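Local structure of hypothetical sugar ABC-transporter sugar binding protein (Arthrobacter globiformis, 7BVT) at residues Trp36-Met47 and Glu327-Leu335; Phe275-Pro283 and Arg357-Asp367. The protein binds cyclic alpha-maltosyl-1,6-maltose, probably as the solute-binding component of a bacterial ABC transporter that imports this sugar. One frame throughout, in Å; residues are numbered along the deposited sequence.

Contact 1: residues Trp36-Met47 and Glu327-Leu335; sequences WDGTNADAFDAM and EWSKETGML
The indole of W328 reaches from helix 322-332 into a hole on helix 38-53 made by N40, A43, F44 and M47, a knob-into-hole fit. With CG anti to the backbone N (chi1 168°), its six-membered ring projects toward that helix: CZ3 lies 3.8 Å from A43 CB, where the small methyl of an alanine lets so broad a ring come close. M47 meets the indole in an oblique Met-aromatic contact, SD 3.8 Å from W328 CE3. Beyond the hole the same ring turns its edge to a face of W36, an edge-to-face pair with planes at 66° and W328 CZ2 3.6 Å from W36 CZ2. W36 is held in turn by its NE1, which hydrogen-bonds to E297 OE1. An alanine in place of W36 would probably leave the edge of W328 without its aromatic face and E297 without that N-H. E331 lies alongside A43, with OE2 3.5 Å from A43 CB. Near the helix end N40 and T332 cross at about a right angle; a water bridges N40 OD1 and T332 O at 2.7 and 2.9 Å, respectively. T332 OG1 donates to W328 O and accepts from M334 N, the latter an ST turn. Helices 38-47 and 327-332 run nearly antiparallel (154°), axes 9.9 Å apart; helix 38-53 packs on the sheet of a periplasmic-binding-protein-type fold, with helix 322-332 against it.

Contact 2: residues Phe275-Pro283 and Arg357-Asp367; sequences FEFGTAQVP and RLLPYVEQMAD
R357 lays its guanidinium flat on the ring of F277, planes 7° apart and CZ 3.7 Å from the ring centroid, a stacked cation-pi pair. NH1 sits over the ring centre and at the same time gives its N-H, nearly in the guanidinium plane, to F277 O at 2.9 Å, so one residue of the strand fixes the cation's position and its rotation. A bend at chi3 (-65°) swings the guanidinium over the ring. Two residues on, T279 OG1 donates to R357 O at 2.7 Å, in the carbonyl plane and on a lone pair, while its CG2 meets the edge of Y361. P360, a compact residue suited to the first turn of a helix, rests CB against the backbone of A280 and Q281. Where the strand gives way to loop, Q364 OE1 takes the N-H of V282 at 2.9 Å. Further out, a water joins Q281 OE1 to D367 OD2. The second shell orients these groups: Q364 NE2 bonds to L142 O and Y361 OH to E261 O, while strand 277-280 pairs with strand 140-147. Helix 359-363 thus runs almost parallel (16°) beside a sheet strand, and Q364 ties it to L142, a residue of the glycan pocket.

Overall arrangement
Along the chain the segments alternate: 36-47, then 275-283, then 327-335, then 357-367, and the two contacts have centres about 21 Å apart. They meet at L335, just past the end of helix 322-332: L335 CD1 packs on Y361 O at 3.7 Å, and its CD2 lies against V362 and L358. Both involve the same mixed sheet: W36 and F44 of contact 1 pack on strand 86-90, whereas contact 2 includes one of its strands, 277-280, which pairs with strand 140-147; strand 292-301 pairs with both 86-90 and 140-147. The side chains of N40 and Y361 are about 6 and 9 Å from bound glucose units, so both contacts have an edge near the sugar site.

Contact 1: residues Trp36-Met47 and Glu327-Leu335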
loop_
_atom_site.group_PDB
_atom_site.type_symbol
_atom_site.label_atom_id
_atom_site.label_comp_id
_atom_site.label_asym_id
_atom_site.label_seq_id
_atom_site.Cartn_x
_atom_site.Cartn_y
_atom_site.Cartn_z
ATOM N N TRP A 36 10.611 1.722 -11.485
ATOM C CA TRP A 36 9.935 3.002 -11.803
ATOM C C TRP A 36 10.036 3.304 -13.313
ATOM O O TRP A 36 11.120 3.073 -13.924
ATOM C CB TRP A 36 10.499 4.152 -10.973
ATOM C CG TRP A 36 10.145 4.037 -9.519
ATOM C CD1 TRP A 36 8.910 3.869 -8.959
ATOM C CD2 TRP A 36 11.049 4.169 -8.419
ATOM N NE1 TRP A 36 8.986 3.896 -7.596
ATOM C CE2 TRP A 36 10.288 4.057 -7.232
ATOM C CE3 TRP A 36 12.427 4.358 -8.318
ATOM C CZ2 TRP A 36 10.872 4.122 -5.968
ATOM C CZ3 TRP A 36 12.992 4.457 -7.068
ATOM C CH2 TRP A 36 12.227 4.311 -5.922
ATOM N N ASP A 37 8.965 3.920 -13.804
ATOM C CA ASP A 37 8.853 4.487 -15.164
ATOM C C ASP A 37 8.487 5.961 -15.063
ATOM O O ASP A 37 8.139 6.468 -13.982
ATOM C CB ASP A 37 7.763 3.772 -15.964
ATOM C CG ASP A 37 8.032 2.290 -16.167
ATOM O OD1 ASP A 37 9.217 1.918 -16.361
ATOM O OD2 ASP A 37 7.057 1.515 -16.118
ATOM N N GLY A 38 8.494 6.630 -16.206
ATOM C CA GLY A 38 7.810 7.928 -16.305
ATOM C C GLY A 38 8.423 8.946 -15.385
ATOM O O GLY A 38 9.645 8.963 -15.282
ATOM N N THR A 39 7.569 9.789 -14.815
ATOM C CA THR A 39 7.864 10.862 -13.834
ATOM C C THR A 39 8.717 10.289 -12.702
ATOM O O THR A 39 9.702 10.936 -12.294
ATOM C CB THR A 39 6.517 11.413 -13.343
ATOM O OG1 THR A 39 6.012 12.092 -14.494
ATOM C CG2 THR A 39 6.625 12.302 -12.120
ATOM N N ASN A 40 8.305 9.138 -12.178
ATOM C CA ASN A 40 8.958 8.516 -10.996
ATOM C C ASN A 40 10.414 8.170 -11.358
ATOM O O ASN A 40 11.323 8.483 -10.551
ATOM C CB ASN A 40 8.194 7.286 -10.523
ATOM C CG ASN A 40 6.910 7.636 -9.787
ATOM O OD1 ASN A 40 6.621 8.788 -9.500
ATOM N ND2 ASN A 40 6.126 6.612 -9.477
ATOM N N ALA A 41 10.663 7.575 -12.517
ATOM C CA ALA A 41 12.012 7.189 -12.941
ATOM C C ALA A 41 12.817 8.463 -13.236
ATOM O O ALA A 41 14.003 8.538 -12.833
ATOM C CB ALA A 41 11.956 6.241 -14.101
ATOM N N ASP A 42 12.215 9.467 -13.873
ATOM C CA ASP A 42 12.927 10.759 -14.089
ATOM C C ASP A 42 13.310 11.383 -12.746
ATOM O O ASP A 42 14.445 11.907 -12.598
ATOM C CB ASP A 42 12.073 11.786 -14.845
ATOM C CG ASP A 42 11.763 11.395 -16.271
ATOM O OD1 ASP A 42 12.441 10.494 -16.805
ATOM O OD2 ASP A 42 10.796 11.977 -16.802
ATOM N N ALA A 43 12.402 11.383 -11.785
ATOM C CA ALA A 43 12.676 11.962 -10.449
ATOM C C ALA A 43 13.840 11.193 -9.803
ATOM O O ALA A 43 14.689 11.824 -9.136
ATOM C CB ALA A 43 11.440 11.885 -9.576
ATOM N N PHE A 44 13.791 9.876 -9.875
ATOM C CA PHE A 44 14.808 9.042 -9.214
ATOM C C PHE A 44 16.163 9.261 -9.873
ATOM O O PHE A 44 17.142 9.421 -9.177
ATOM C CB PHE A 44 14.448 7.567 -9.252
ATOM C CG PHE A 44 15.377 6.731 -8.428
ATOM C CD1 PHE A 44 15.481 6.994 -7.051
ATOM C CD2 PHE A 44 16.229 5.809 -9.000
ATOM C CE1 PHE A 44 16.327 6.244 -6.268
ATOM C CE2 PHE A 44 17.062 5.038 -8.215
ATOM C CZ PHE A 44 17.120 5.258 -6.837
ATOM N N ASP A 45 16.199 9.254 -11.209
ATOM C CA ASP A 45 17.463 9.526 -11.934
ATOM C C ASP A 45 18.005 10.895 -11.546
ATOM O O ASP A 45 19.222 10.971 -11.408
ATOM C CB ASP A 45 17.239 9.460 -13.441
ATOM C CG ASP A 45 16.963 8.073 -13.978
ATOM O OD1 ASP A 45 17.313 7.058 -13.332
ATOM O OD2 ASP A 45 16.419 8.008 -15.082
ATOM N N ALA A 46 17.179 11.922 -11.360
ATOM C CA ALA A 46 17.659 13.278 -10.997
ATOM C C ALA A 46 18.287 13.228 -9.595
ATOM O O ALA A 46 19.332 13.839 -9.367
ATOM C CB ALA A 46 16.541 14.288 -11.025
ATOM N N MET A 47 17.680 12.454 -8.695
ATOM C CA MET A 47 18.212 12.319 -7.309
ATOM C C MET A 47 19.524 11.551 -7.322
ATOM O O MET A 47 20.419 11.893 -6.522
ATOM C CB MET A 47 17.165 11.622 -6.454
ATOM C CG MET A 47 15.895 12.395 -6.655
ATOM S SD MET A 47 14.940 12.426 -5.238
ATOM C CE MET A 47 16.095 13.438 -4.330
ATOM N N GLU A 327 11.307 16.593 -1.184
ATOM C CA GLU A 327 11.319 16.917 -2.646
ATOM C C GLU A 327 10.857 15.725 -3.470
ATOM O O GLU A 327 10.020 15.890 -4.367
ATOM C CB GLU A 327 12.688 17.373 -3.160
ATOM C CG GLU A 327 12.597 18.655 -4.019
ATOM C CD GLU A 327 12.969 18.626 -5.506
ATOM O OE1 GLU A 327 13.584 17.633 -5.984
ATOM O OE2 GLU A 327 12.656 19.627 -6.202
ATOM N N TRP A 328 11.317 14.510 -3.139
ATOM C CA TRP A 328 10.890 13.273 -3.832
ATOM C C TRP A 328 9.359 13.071 -3.765
ATOM O O TRP A 328 8.745 12.711 -4.805
ATOM C CB TRP A 328 11.616 12.101 -3.153
ATOM C CG TRP A 328 11.165 10.720 -3.486
ATOM C CD1 TRP A 328 10.589 9.882 -2.584
ATOM C CD2 TRP A 328 11.324 9.969 -4.693
ATOM N NE1 TRP A 328 10.353 8.673 -3.149
ATOM C CE2 TRP A 328 10.826 8.677 -4.437
ATOM C CE3 TRP A 328 11.873 10.222 -5.962
ATOM C CZ2 TRP A 328 10.843 7.661 -5.380
ATOM C CZ3 TRP A 328 11.859 9.227 -6.908
ATOM C CH2 TRP A 328 11.351 7.951 -6.623
ATOM N N SER A 329 8.767 13.204 -2.590
ATOM C CA SER A 329 7.315 13.020 -2.380
ATOM C C SER A 329 6.576 14.090 -3.201
ATOM O O SER A 329 5.671 13.746 -3.976
ATOM C CB SER A 329 6.981 13.109 -0.909
ATOM O OG SER A 329 7.698 12.101 -0.179
ATOM N N LYS A 330 7.021 15.336 -3.083
ATOM C CA LYS A 330 6.331 16.442 -3.798
ATOM C C LYS A 330 6.266 16.137 -5.295
ATOM O O LYS A 330 5.206 16.319 -5.903
ATOM C CB LYS A 330 7.056 17.771 -3.647
ATOM C CG LYS A 330 6.881 18.495 -2.323
ATOM C CD LYS A 330 7.759 19.733 -2.388
ATOM C CE LYS A 330 7.647 20.693 -1.244
ATOM N NZ LYS A 330 8.633 21.783 -1.437
ATOM N N GLU A 331 7.372 15.723 -5.871
ATOM C CA GLU A 331 7.502 15.586 -7.330
ATOM C C GLU A 331 6.905 14.277 -7.818
ATOM O O GLU A 331 6.530 14.236 -9.007
ATOM C CB GLU A 331 8.935 15.891 -7.734
ATOM C CG GLU A 331 9.939 14.790 -7.650
ATOM C CD GLU A 331 11.359 15.373 -7.767
ATOM O OE1 GLU A 331 11.479 16.612 -7.958
ATOM O OE2 GLU A 331 12.362 14.619 -7.613
ATOM N N THR A 332 6.761 13.237 -6.985
ATOM C CA THR A 332 6.207 11.955 -7.482
ATOM C C THR A 332 4.711 11.794 -7.096
ATOM O O THR A 332 4.080 10.914 -7.637
ATOM C CB THR A 332 6.994 10.767 -6.912
ATOM O OG1 THR A 332 6.811 10.877 -5.495
ATOM C CG2 THR A 332 8.455 10.772 -7.323
ATOM N N GLY A 333 4.223 12.567 -6.141
ATOM C CA GLY A 333 2.879 12.370 -5.552
ATOM C C GLY A 333 2.814 11.168 -4.614
ATOM O O GLY A 333 1.706 10.744 -4.224
ATOM N N MET A 334 3.964 10.612 -4.284
ATOM C CA MET A 334 4.028 9.498 -3.306
ATOM C C MET A 334 4.070 10.089 -1.913
ATOM O O MET A 334 4.448 11.232 -1.710
ATOM C CB MET A 334 5.188 8.531 -3.587
ATOM C CG MET A 334 5.013 7.947 -4.954
ATOM S SD MET A 334 5.968 6.511 -5.415
ATOM C CE MET A 334 7.493 7.395 -5.624
ATOM N N LEU A 335 3.566 9.338 -0.934
ATOM C CA LEU A 335 3.513 9.856 0.437
ATOM C C LEU A 335 4.886 9.707 1.084
ATOM O O LEU A 335 5.594 8.740 0.805
ATOM C CB LEU A 335 2.467 9.073 1.238
ATOM C CG LEU A 335 1.087 9.023 0.615
ATOM C CD1 LEU A 335 0.137 8.229 1.467
ATOM C CD2 LEU A 335 0.523 10.426 0.419
HETATM O O HOH W 1 4.312 9.896 -10.324
#

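Contact 2: residues Phe275-Pro283 and Arg357-Asp367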
loop_
_atom_site.group_PDB
_atom_site.type_symbol
_atom_site.label_atom_id
_atom_site.label_comp_id
_atom_site.label_asym_id
_atom_site.label_seq_id
_atom_site.Cartn_x
_atom_site.Cartn_y
_atom_site.Cartn_z
ATOM N N PHE A 275 -13.909 13.402 -13.765
ATOM C CA PHE A 275 -15.048 14.075 -13.080
ATOM C C PHE A 275 -14.507 14.779 -11.830
ATOM O O PHE A 275 -13.313 14.573 -11.559
ATOM C CB PHE A 275 -16.199 13.094 -12.772
ATOM C CG PHE A 275 -15.771 11.838 -12.044
ATOM C CD1 PHE A 275 -15.543 11.864 -10.672
ATOM C CD2 PHE A 275 -15.466 10.678 -12.731
ATOM C CE1 PHE A 275 -15.102 10.721 -10.009
ATOM C CE2 PHE A 275 -15.001 9.551 -12.071
ATOM C CZ PHE A 275 -14.825 9.579 -10.706
ATOM N N GLU A 276 -15.327 15.610 -11.173
ATOM C CA GLU A 276 -15.020 16.359 -9.938
ATOM C C GLU A 276 -15.015 15.325 -8.814
ATOM O O GLU A 276 -16.075 14.889 -8.377
ATOM C CB GLU A 276 -15.977 17.501 -9.650
ATOM C CG GLU A 276 -15.701 18.279 -8.364
ATOM C CD GLU A 276 -14.645 19.383 -8.425
ATOM O OE1 GLU A 276 -14.170 19.680 -9.558
ATOM O OE2 GLU A 276 -14.288 19.961 -7.339
ATOM N N PHE A 277 -13.825 14.944 -8.381
ATOM C CA PHE A 277 -13.684 13.970 -7.274
ATOM C C PHE A 277 -13.305 14.674 -5.983
ATOM O O PHE A 277 -12.601 15.715 -5.953
ATOM C CB PHE A 277 -12.691 12.884 -7.655
ATOM C CG PHE A 277 -11.246 13.289 -7.696
ATOM C CD1 PHE A 277 -10.703 13.800 -8.857
ATOM C CD2 PHE A 277 -10.420 13.116 -6.593
ATOM C CE1 PHE A 277 -9.371 14.162 -8.909
ATOM C CE2 PHE A 277 -9.095 13.481 -6.649
ATOM C CZ PHE A 277 -8.570 14.016 -7.794
ATOM N N GLY A 278 -13.696 14.031 -4.883
ATOM C CA GLY A 278 -13.300 14.365 -3.520
ATOM C C GLY A 278 -12.574 13.184 -2.878
ATOM O O GLY A 278 -12.597 12.068 -3.457
ATOM N N THR A 279 -11.901 13.460 -1.786
ATOM C CA THR A 279 -11.154 12.413 -1.071
ATOM C C THR A 279 -11.461 12.547 0.402
ATOM O O THR A 279 -11.835 13.640 0.912
ATOM C CB THR A 279 -9.650 12.494 -1.371
ATOM O OG1 THR A 279 -9.189 13.703 -0.764
ATOM C CG2 THR A 279 -9.324 12.418 -2.838
ATOM N N ALA A 280 -11.303 11.457 1.144
ATOM C CA ALA A 280 -11.452 11.480 2.596
ATOM C C ALA A 280 -10.769 10.277 3.218
ATOM O O ALA A 280 -10.441 9.322 2.471
ATOM C CB ALA A 280 -12.913 11.436 2.993
ATOM N N GLN A 281 -10.590 10.385 4.518
ATOM C CA GLN A 281 -10.254 9.229 5.367
ATOM C C GLN A 281 -11.216 8.086 5.021
ATOM O O GLN A 281 -12.424 8.331 4.789
ATOM C CB GLN A 281 -10.347 9.671 6.832
ATOM C CG GLN A 281 -10.174 8.543 7.833
ATOM C CD GLN A 281 -10.235 9.020 9.255
ATOM O OE1 GLN A 281 -9.219 9.042 9.958
ATOM N NE2 GLN A 281 -11.410 9.460 9.677
ATOM N N VAL A 282 -10.745 6.835 5.051
ATOM C CA VAL A 282 -11.650 5.685 4.798
ATOM C C VAL A 282 -12.707 5.647 5.888
ATOM O O VAL A 282 -12.361 5.657 7.075
ATOM C CB VAL A 282 -10.932 4.336 4.734
ATOM C CG1 VAL A 282 -11.962 3.273 4.355
ATOM C CG2 VAL A 282 -9.837 4.365 3.682
ATOM N N PRO A 283 -14.017 5.627 5.537
ATOM C CA PRO A 283 -15.027 5.533 6.599
ATOM C C PRO A 283 -14.800 4.315 7.485
ATOM O O PRO A 283 -14.466 3.244 6.967
ATOM C CB PRO A 283 -16.350 5.430 5.876
ATOM C CG PRO A 283 -16.078 6.175 4.570
ATOM C CD PRO A 283 -14.643 5.831 4.229
ATOM N N ARG A 357 -6.265 17.465 -2.150
ATOM C CA ARG A 357 -7.016 16.171 -2.021
ATOM C C ARG A 357 -6.049 15.055 -1.573
ATOM O O ARG A 357 -6.514 13.993 -1.208
ATOM C CB ARG A 357 -7.785 15.853 -3.288
ATOM C CG ARG A 357 -8.970 16.812 -3.411
ATOM C CD ARG A 357 -9.640 16.684 -4.733
ATOM N NE ARG A 357 -8.778 17.100 -5.827
ATOM C CZ ARG A 357 -9.203 17.245 -7.071
ATOM N NH1 ARG A 357 -10.452 16.954 -7.381
ATOM N NH2 ARG A 357 -8.382 17.652 -8.024
ATOM N N LEU A 358 -4.747 15.296 -1.568
ATOM C CA LEU A 358 -3.815 14.286 -1.016
ATOM C C LEU A 358 -3.835 14.360 0.514
ATOM O O LEU A 358 -3.408 13.388 1.153
ATOM C CB LEU A 358 -2.412 14.535 -1.580
ATOM C CG LEU A 358 -1.452 13.357 -1.467
ATOM C CD1 LEU A 358 -1.824 12.229 -2.382
ATOM C CD2 LEU A 358 -0.030 13.810 -1.767
ATOM N N LEU A 359 -4.353 15.420 1.134
ATOM C CA LEU A 359 -4.134 15.614 2.577
ATOM C C LEU A 359 -4.716 14.431 3.364
ATOM O O LEU A 359 -4.110 13.947 4.311
ATOM C CB LEU A 359 -4.706 16.957 3.075
ATOM C CG LEU A 359 -4.471 17.235 4.553
ATOM C CD1 LEU A 359 -2.990 17.300 4.864
ATOM C CD2 LEU A 359 -5.158 18.531 5.041
ATOM N N PRO A 360 -5.929 13.913 3.068
ATOM C CA PRO A 360 -6.458 12.823 3.890
ATOM C C PRO A 360 -5.505 11.622 3.850
ATOM O O PRO A 360 -5.385 10.939 4.850
ATOM C CB PRO A 360 -7.781 12.482 3.209
ATOM C CG PRO A 360 -8.201 13.834 2.673
ATOM C CD PRO A 360 -6.914 14.391 2.072
ATOM N N TYR A 361 -4.890 11.377 2.708
ATOM C CA TYR A 361 -3.957 10.228 2.541
ATOM C C TYR A 361 -2.727 10.441 3.420
ATOM O O TYR A 361 -2.209 9.513 4.067
ATOM C CB TYR A 361 -3.605 10.081 1.074
ATOM C CG TYR A 361 -4.719 9.584 0.194
ATOM C CD1 TYR A 361 -4.896 8.232 -0.026
ATOM C CD2 TYR A 361 -5.551 10.469 -0.485
ATOM C CE1 TYR A 361 -5.867 7.737 -0.859
ATOM C CE2 TYR A 361 -6.529 9.984 -1.335
ATOM C CZ TYR A 361 -6.672 8.618 -1.538
ATOM O OH TYR A 361 -7.623 8.101 -2.355
ATOM N N VAL A 362 -2.250 11.692 3.467
ATOM C CA VAL A 362 -1.072 12.021 4.305
ATOM C C VAL A 362 -1.419 11.772 5.767
ATOM O O VAL A 362 -0.623 11.171 6.485
ATOM C CB VAL A 362 -0.604 13.459 4.027
ATOM C CG1 VAL A 362 0.505 13.818 5.007
ATOM C CG2 VAL A 362 -0.178 13.634 2.569
ATOM N N GLU A 363 -2.588 12.241 6.203
ATOM C CA GLU A 363 -3.008 12.170 7.616
ATOM C C GLU A 363 -3.198 10.693 7.986
ATOM O O GLU A 363 -2.881 10.321 9.104
ATOM C CB GLU A 363 -4.266 13.030 7.781
ATOM C CG GLU A 363 -3.924 14.511 7.662
ATOM C CD GLU A 363 -5.100 15.441 7.912
ATOM O OE1 GLU A 363 -4.867 16.546 8.361
ATOM O OE2 GLU A 363 -6.233 15.041 7.630
ATOM N N GLN A 364 -3.538 9.850 7.013
ATOM C CA GLN A 364 -3.791 8.420 7.319
ATOM C C GLN A 364 -2.470 7.708 7.599
ATOM O O GLN A 364 -2.538 6.555 8.033
ATOM C CB GLN A 364 -4.471 7.693 6.159
ATOM C CG GLN A 364 -5.956 8.042 6.078
ATOM C CD GLN A 364 -6.703 7.176 5.081
ATOM O OE1 GLN A 364 -7.834 6.747 5.374
ATOM N NE2 GLN A 364 -6.117 6.900 3.903
ATOM N N MET A 365 -1.292 8.300 7.295
ATOM C CA MET A 365 -0.022 7.558 7.514
ATOM C C MET A 365 0.067 7.161 8.992
ATOM O O MET A 365 0.562 6.081 9.258
ATOM C CB MET A 365 1.190 8.379 7.075
ATOM C CG MET A 365 1.300 8.487 5.569
ATOM S SD MET A 365 1.558 6.948 4.727
ATOM C CE MET A 365 3.181 6.498 5.357
ATOM N N ALA A 366 -0.531 7.929 9.898
ATOM C CA ALA A 366 -0.516 7.671 11.342
ATOM C C ALA A 366 -1.306 6.415 11.700
ATOM O O ALA A 366 -0.965 5.779 12.712
ATOM C CB ALA A 366 -1.079 8.895 12.042
ATOM N N ASP A 367 -2.325 6.067 10.926
ATOM C CA ASP A 367 -3.226 4.932 11.235
ATOM C C ASP A 367 -3.007 3.747 10.285
ATOM O O ASP A 367 -3.837 2.850 10.278
ATOM C CB ASP A 367 -4.661 5.438 11.191
ATOM C CG ASP A 367 -4.936 6.552 12.198
ATOM O OD1 ASP A 367 -4.548 6.386 13.373
ATOM O OD2 ASP A 367 -5.562 7.527 11.817
HETATM O O HOH W 2 -6.707 7.904 9.510
#